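Local coordinates for protein hepatocyte growth factor-regulated tyrosine kinase substrate (Drosophila melanogaster, PDB 1DVP) that binds ubiquitin and phosphatidylinositol, is essential for endosome membrane invagination and multivesicular body formation, and promotes degradation of activated tyrosine kinase receptors, at residues Ser91-Glu95 against Leu133-His138; Val110-Ala114 against Ile126-Met130. All blocks are in the same frame, centred on the assembly; numbering follows the deposited sequence.

Interaction 1: residues Ser91-Glu95 against Leu133-His138; sequences SSFLE and LKAKGH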
ATOM      1  N   SER A  91       1.382  41.542  -5.167  1.00 51.19           N
ATOM      2  CA  SER A  91       2.597  42.268  -5.442  1.00 51.02           C
ATOM      3  C   SER A  91       2.909  43.327  -4.403  1.00 50.93           C
ATOM      4  O   SER A  91       4.006  43.329  -3.821  1.00 50.84           O
ATOM      5  CB  SER A  91       2.528  42.903  -6.812  1.00 50.89           C
ATOM      6  OG  SER A  91       3.842  43.229  -7.191  1.00 50.84           O
ATOM      7  N   SER A  92       1.962  44.229  -4.164  1.00 50.88           N
ATOM      8  CA  SER A  92       2.215  45.278  -3.189  1.00 50.99           C
ATOM      9  C   SER A  92       2.451  44.685  -1.828  1.00 50.90           C
ATOM     10  O   SER A  92       3.255  45.194  -1.055  1.00 50.95           O
ATOM     11  CB  SER A  92       1.064  46.284  -3.124  1.00 51.08           C
ATOM     12  OG  SER A  92      -0.165  45.714  -3.540  1.00 51.33           O
ATOM     13  N   PHE A  93       1.757  43.588  -1.547  1.00 50.91           N
ATOM     14  CA  PHE A  93       1.887  42.910  -0.274  1.00 50.77           C
ATOM     15  C   PHE A  93       3.326  42.487  -0.023  1.00 50.93           C
ATOM     16  O   PHE A  93       3.911  42.832   1.000  1.00 51.02           O
ATOM     17  CB  PHE A  93       0.970  41.679  -0.249  1.00 50.55           C
ATOM     18  CG  PHE A  93       1.155  40.802   0.965  1.00 50.22           C
ATOM     19  CD1 PHE A  93       0.582  41.142   2.193  1.00 50.07           C
ATOM     20  CD2 PHE A  93       1.911  39.636   0.882  1.00 49.97           C
ATOM     21  CE1 PHE A  93       0.757  40.332   3.315  1.00 49.92           C
ATOM     22  CE2 PHE A  93       2.091  38.824   2.003  1.00 49.82           C
ATOM     23  CZ  PHE A  93       1.510  39.178   3.215  1.00 49.81           C
ATOM     24  N   LEU A  94       3.902  41.737  -0.953  1.00 51.08           N
ATOM     25  CA  LEU A  94       5.255  41.250  -0.765  1.00 51.41           C
ATOM     26  C   LEU A  94       6.272  42.382  -0.796  1.00 51.72           C
ATOM     27  O   LEU A  94       7.340  42.292  -0.200  1.00 51.70           O
ATOM     28  CB  LEU A  94       5.599  40.219  -1.839  1.00 51.27           C
ATOM     29  CG  LEU A  94       5.816  40.750  -3.259  1.00 51.19           C
ATOM     30  CD1 LEU A  94       7.269  41.201  -3.452  1.00 50.91           C
ATOM     31  CD2 LEU A  94       5.481  39.653  -4.240  1.00 51.13           C
ATOM     32  N   GLU A  95       5.930  43.457  -1.483  1.00 52.22           N
ATOM     33  CA  GLU A  95       6.842  44.573  -1.601  1.00 52.76           C
ATOM     34  C   GLU A  95       6.900  45.460  -0.362  1.00 52.80           C
ATOM     35  O   GLU A  95       7.904  46.121  -0.122  1.00 52.83           O
ATOM     36  CB  GLU A  95       6.460  45.391  -2.824  1.00 53.08           C
ATOM     37  CG  GLU A  95       7.654  45.827  -3.629  1.00 53.87           C
ATOM     38  CD  GLU A  95       7.333  45.911  -5.093  1.00 54.21           C
ATOM     39  OE1 GLU A  95       7.219  44.840  -5.743  1.00 54.48           O
ATOM     40  OE2 GLU A  95       7.182  47.049  -5.586  1.00 54.59           O
ATOM     41  N   LEU A 133       7.611  41.839 -11.586  1.00 58.77           N
ATOM     42  CA  LEU A 133       8.420  41.682 -10.386  1.00 59.04           C
ATOM     43  C   LEU A 133       9.841  41.292 -10.771  1.00 59.30           C
ATOM     44  O   LEU A 133      10.798  41.706 -10.120  1.00 59.35           O
ATOM     45  CB  LEU A 133       7.802  40.618  -9.459  1.00 58.99           C
ATOM     46  CG  LEU A 133       6.483  40.966  -8.750  1.00 59.01           C
ATOM     47  CD1 LEU A 133       5.714  39.695  -8.452  1.00 58.99           C
ATOM     48  CD2 LEU A 133       6.759  41.740  -7.465  1.00 58.95           C
ATOM     49  N   LYS A 134       9.986  40.485 -11.819  1.00 59.64           N
ATOM     50  CA  LYS A 134      11.321  40.076 -12.260  1.00 59.97           C
ATOM     51  C   LYS A 134      11.943  41.243 -13.016  1.00 60.15           C
ATOM     52  O   LYS A 134      13.165  41.341 -13.144  1.00 60.15           O
ATOM     53  CB  LYS A 134      11.265  38.824 -13.156  1.00 60.04           C
ATOM     54  CG  LYS A 134      11.410  37.505 -12.398  1.00 60.17           C
ATOM     55  CD  LYS A 134      11.383  36.283 -13.319  1.00 60.41           C
ATOM     56  CE  LYS A 134      12.719  36.016 -14.020  1.00 60.52           C
ATOM     57  NZ  LYS A 134      13.691  35.272 -13.156  1.00 60.64           N
ATOM     58  N   ALA A 135      11.079  42.134 -13.491  1.00 60.34           N
ATOM     59  CA  ALA A 135      11.502  43.321 -14.219  1.00 60.57           C
ATOM     60  C   ALA A 135      11.761  44.472 -13.246  1.00 60.66           C
ATOM     61  O   ALA A 135      12.561  45.355 -13.526  1.00 60.77           O
ATOM     62  CB  ALA A 135      10.429  43.716 -15.234  1.00 60.56           C
ATOM     63  N   LYS A 136      11.086  44.446 -12.103  1.00 60.81           N
ATOM     64  CA  LYS A 136      11.236  45.482 -11.078  1.00 60.96           C
ATOM     65  C   LYS A 136      12.476  45.276 -10.190  1.00 61.04           C
ATOM     66  O   LYS A 136      12.735  46.064  -9.282  1.00 61.08           O
ATOM     67  CB  LYS A 136       9.985  45.517 -10.198  1.00 60.95           C
ATOM     68  CG  LYS A 136      10.002  46.574  -9.123  1.00 61.09           C
ATOM     69  CD  LYS A 136       8.969  46.280  -8.052  1.00 61.19           C
ATOM     70  CE  LYS A 136       7.636  45.862  -8.647  1.00 61.19           C
ATOM     71  NZ  LYS A 136       7.187  46.793  -9.723  1.00 61.22           N
ATOM     72  N   GLY A 137      13.235  44.214 -10.435  1.00 61.12           N
ATOM     73  CA  GLY A 137      14.424  43.993  -9.631  1.00 61.33           C
ATOM     74  C   GLY A 137      14.359  42.839  -8.648  1.00 61.48           C
ATOM     75  O   GLY A 137      15.401  42.407  -8.131  1.00 61.49           O
ATOM     76  N   HIS A 138      13.149  42.342  -8.383  1.00 61.54           N
ATOM     77  CA  HIS A 138      12.954  41.225  -7.457  1.00 61.59           C
ATOM     78  C   HIS A 138      13.569  39.945  -8.010  1.00 61.62           C
ATOM     79  O   HIS A 138      13.424  39.648  -9.192  1.00 61.59           O
ATOM     80  CB  HIS A 138      11.461  41.001  -7.204  1.00 61.54           C
ATOM     81  CG  HIS A 138      10.824  42.035  -6.329  1.00 61.42           C
ATOM     82  ND1 HIS A 138      11.022  42.081  -4.967  1.00 61.38           N
ATOM     83  CD2 HIS A 138       9.984  43.058  -6.621  1.00 61.43           C
ATOM     84  CE1 HIS A 138      10.331  43.087  -4.458  1.00 61.41           C
ATOM     85  NE2 HIS A 138       9.691  43.694  -5.439  1.00 61.35           N
TER

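Interaction 2: residues Val110-Ala114 against Ile126-Met130; sequences VQTWA and IKDTM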
ATOM      1  N   VAL A 110       3.996  33.008  -6.255  1.00 35.86           N
ATOM      2  CA  VAL A 110       3.721  33.660  -7.535  1.00 35.50           C
ATOM      3  C   VAL A 110       4.320  32.862  -8.689  1.00 35.15           C
ATOM      4  O   VAL A 110       3.672  32.649  -9.676  1.00 34.94           O
ATOM      5  CB  VAL A 110       4.322  35.064  -7.580  1.00 35.67           C
ATOM      6  CG1 VAL A 110       4.384  35.555  -9.070  1.00 35.75           C
ATOM      7  CG2 VAL A 110       3.507  36.007  -6.714  1.00 35.62           C
ATOM      8  N   GLN A 111       5.571  32.429  -8.535  1.00 35.12           N
ATOM      9  CA  GLN A 111       6.308  31.660  -9.541  1.00 34.81           C
ATOM     10  C   GLN A 111       5.747  30.248  -9.666  1.00 34.60           C
ATOM     11  O   GLN A 111       5.588  29.712 -10.777  1.00 34.70           O
ATOM     12  CB  GLN A 111       7.799  31.615  -9.152  1.00 35.27           C
ATOM     13  CG  GLN A 111       8.629  30.643  -9.946  1.00 35.68           C
ATOM     14  CD  GLN A 111      10.102  30.641  -9.535  1.00 36.02           C
ATOM     15  OE1 GLN A 111      10.458  30.247  -8.412  1.00 36.18           O
ATOM     16  NE2 GLN A 111      10.963  31.102 -10.441  1.00 35.78           N
ATOM     17  N   THR A 112       5.450  29.624  -8.524  1.00 34.06           N
ATOM     18  CA  THR A 112       4.864  28.293  -8.559  1.00 33.46           C
ATOM     19  C   THR A 112       3.574  28.375  -9.345  1.00 33.16           C
ATOM     20  O   THR A 112       3.292  27.560 -10.213  1.00 32.69           O
ATOM     21  CB  THR A 112       4.502  27.786  -7.155  1.00 33.26           C
ATOM     22  OG1 THR A 112       5.708  27.528  -6.420  1.00 32.86           O
ATOM     23  CG2 THR A 112       3.626  26.490  -7.287  1.00 33.20           C
ATOM     24  N   TRP A 113       2.784  29.382  -9.021  1.00 33.10           N
ATOM     25  CA  TRP A 113       1.513  29.535  -9.690  1.00 33.45           C
ATOM     26  C   TRP A 113       1.663  29.896 -11.172  1.00 33.67           C
ATOM     27  O   TRP A 113       0.850  29.482 -12.009  1.00 33.59           O
ATOM     28  CB  TRP A 113       0.679  30.568  -8.933  1.00 33.39           C
ATOM     29  CG  TRP A 113       0.281  30.078  -7.534  1.00 33.15           C
ATOM     30  CD1 TRP A 113       0.087  28.777  -7.155  1.00 33.22           C
ATOM     31  CD2 TRP A 113      -0.068  30.882  -6.403  1.00 33.16           C
ATOM     32  NE1 TRP A 113      -0.362  28.720  -5.862  1.00 33.22           N
ATOM     33  CE2 TRP A 113      -0.475  29.995  -5.368  1.00 33.19           C
ATOM     34  CE3 TRP A 113      -0.093  32.264  -6.152  1.00 33.16           C
ATOM     35  CZ2 TRP A 113      -0.901  30.451  -4.102  1.00 33.09           C
ATOM     36  CZ3 TRP A 113      -0.523  32.719  -4.874  1.00 33.01           C
ATOM     37  CH2 TRP A 113      -0.918  31.812  -3.878  1.00 32.69           C
ATOM     38  N   ALA A 114       2.699  30.670 -11.494  1.00 33.84           N
ATOM     39  CA  ALA A 114       2.923  31.036 -12.886  1.00 34.31           C
ATOM     40  C   ALA A 114       3.158  29.759 -13.682  1.00 34.57           C
ATOM     41  O   ALA A 114       2.557  29.572 -14.735  1.00 34.60           O
ATOM     42  CB  ALA A 114       4.133  31.990 -13.012  1.00 34.38           C
ATOM     43  N   ILE A 126      -1.012  36.194 -13.284  1.00 56.63           N
ATOM     44  CA  ILE A 126       0.033  35.712 -12.404  1.00 56.61           C
ATOM     45  C   ILE A 126       1.344  35.758 -13.169  1.00 56.65           C
ATOM     46  O   ILE A 126       2.319  36.313 -12.673  1.00 56.61           O
ATOM     47  CB  ILE A 126      -0.212  34.244 -11.960  1.00 56.65           C
ATOM     48  CG1 ILE A 126      -1.694  33.902 -12.037  1.00 56.53           C
ATOM     49  CG2 ILE A 126       0.271  34.055 -10.529  1.00 56.64           C
ATOM     50  CD1 ILE A 126      -1.964  32.439 -11.873  1.00 56.59           C
ATOM     51  N   LYS A 127       1.367  35.169 -14.369  1.00 56.69           N
ATOM     52  CA  LYS A 127       2.586  35.149 -15.195  1.00 56.81           C
ATOM     53  C   LYS A 127       3.141  36.543 -15.441  1.00 56.82           C
ATOM     54  O   LYS A 127       4.351  36.741 -15.482  1.00 56.81           O
ATOM     55  CB  LYS A 127       2.327  34.491 -16.551  1.00 56.84           C
ATOM     56  CG  LYS A 127       3.514  34.577 -17.504  1.00 56.87           C
ATOM     57  CD  LYS A 127       3.337  33.680 -18.746  1.00 56.98           C
ATOM     58  CE  LYS A 127       2.235  34.151 -19.696  1.00 56.92           C
ATOM     59  NZ  LYS A 127       2.639  35.352 -20.470  1.00 56.97           N
ATOM     60  N   ASP A 128       2.245  37.508 -15.595  1.00 56.94           N
ATOM     61  CA  ASP A 128       2.643  38.890 -15.832  1.00 57.03           C
ATOM     62  C   ASP A 128       3.133  39.604 -14.580  1.00 57.09           C
ATOM     63  O   ASP A 128       4.079  40.404 -14.644  1.00 57.19           O
ATOM     64  CB  ASP A 128       1.479  39.636 -16.457  1.00 57.09           C
ATOM     65  CG  ASP A 128       1.200  39.161 -17.859  1.00 57.18           C
ATOM     66  OD1 ASP A 128       0.017  39.127 -18.240  1.00 57.26           O
ATOM     67  OD2 ASP A 128       2.170  38.822 -18.582  1.00 57.18           O
ATOM     68  N   THR A 129       2.489  39.320 -13.449  1.00 57.08           N
ATOM     69  CA  THR A 129       2.893  39.912 -12.188  1.00 57.08           C
ATOM     70  C   THR A 129       4.330  39.493 -11.958  1.00 57.05           C
ATOM     71  O   THR A 129       5.118  40.233 -11.396  1.00 57.09           O
ATOM     72  CB  THR A 129       2.039  39.402 -11.008  1.00 57.13           C
ATOM     73  OG1 THR A 129       0.704  39.910 -11.130  1.00 57.20           O
ATOM     74  CG2 THR A 129       2.635  39.854  -9.669  1.00 57.04           C
ATOM     75  N   MET A 130       4.682  38.294 -12.387  1.00 57.08           N
ATOM     76  CA  MET A 130       6.051  37.874 -12.197  1.00 57.13           C
ATOM     77  C   MET A 130       6.933  38.657 -13.157  1.00 57.33           C
ATOM     78  O   MET A 130       8.039  39.058 -12.801  1.00 57.40           O
ATOM     79  CB  MET A 130       6.216  36.382 -12.437  1.00 57.05           C
ATOM     80  CG  MET A 130       7.558  35.877 -11.930  1.00 57.01           C
ATOM     81  SD  MET A 130       7.797  34.097 -12.024  1.00 56.77           S
ATOM     82  CE  MET A 130       9.496  33.928 -11.727  1.00 56.91           C
TER

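Interaction 1: residues Ser91-Glu95 against Leu133-His138
S91-E95 is one turn within helix 84-96, facing the C-terminal end of helix 125-135 and the turn that follows it. The CA atoms of S91 and L133 lie 7.7 Å apart, those of E95 and H138 9.1 Å. G137, with positive phi (109°), ends the helical conformation, and the chain then turns so that H138 points its side chain at the other helix. There NE2 of H138 donates a hydrogen bond to OE1 of E95 (2.7 Å), while CD1 of L94 sits over one face of the imidazole, a CH-pi contact 4.1 Å from the ring centroid. L133 fills the space behind: its CD2 reaches OG of S91 (3.3 Å) and CD2 of L94 (4.0 Å). K136 NZ stays 4.1 Å from E95 OE2, beyond salt-bridge range. L94 also packs on M106 and L107 of helix 100-116. This is interhelical packing within the all-helical VHS superhelix, its partly exposed margin closed by a His-carboxylate hydrogen bond.

Interaction 2: residues Val110-Ala114 against Ile126-Met130
M130, I126 and V110 lose the most surface in this buried helix-helix contact. The segment axes approach to 8.6 Å and their N-to-C directions differ by 134°, so the helices run roughly antiparallel but strongly splayed. M130 extends an all-trans side chain across the neighbouring helix: its CB meets CG1 of V110 (3.9 Å), and its SD lies 4.3 Å from CB of A114. Its methyl end reaches the side chain of Q111, and F140, in the loop beyond helix 125-135, also touches both M130 and Q111. One turn earlier, I126 directs CG2 into the other helix, 3.8 Å from the carbonyl O of V110, 3.9 Å from CB of W113 and 4.3 Å from the backbone N of A114. V110 thus meets both residues. The small A114 allows the closest backbone approach, its CA 4.7 Å from that of K127, with A114 CB 4.1 Å from K127 CA. Although W113 sets out toward I126, its indole leads away to L66 and V70 of helix 56-72 and makes an edge-to-face contact with F82. The contact is typical of consecutive helices in a right-handed VHS superhelix: an apolar seam joins helix 125-135, the last of the domain, to helix 100-116.

Helix 125-135 serves both contacts: its first half packs on helix 100-116 in interaction 2, and its C-terminal end meets helix 84-96 in interaction 1. The last helix of the VHS domain therefore lies against the two helices that precede it in the chain. The centres of the contacts are 11 Å apart, and they touch directly where CB of S91 comes within 4.2 Å of CG2 of T129. Interaction 2 is buried and apolar, whereas interaction 1 is partly buried and adds a polar E95-H138 pair. Beyond both, F140 packs on L133 and M130. Both contacts lie away from the two four-cysteine zinc sites of the FYVE domain.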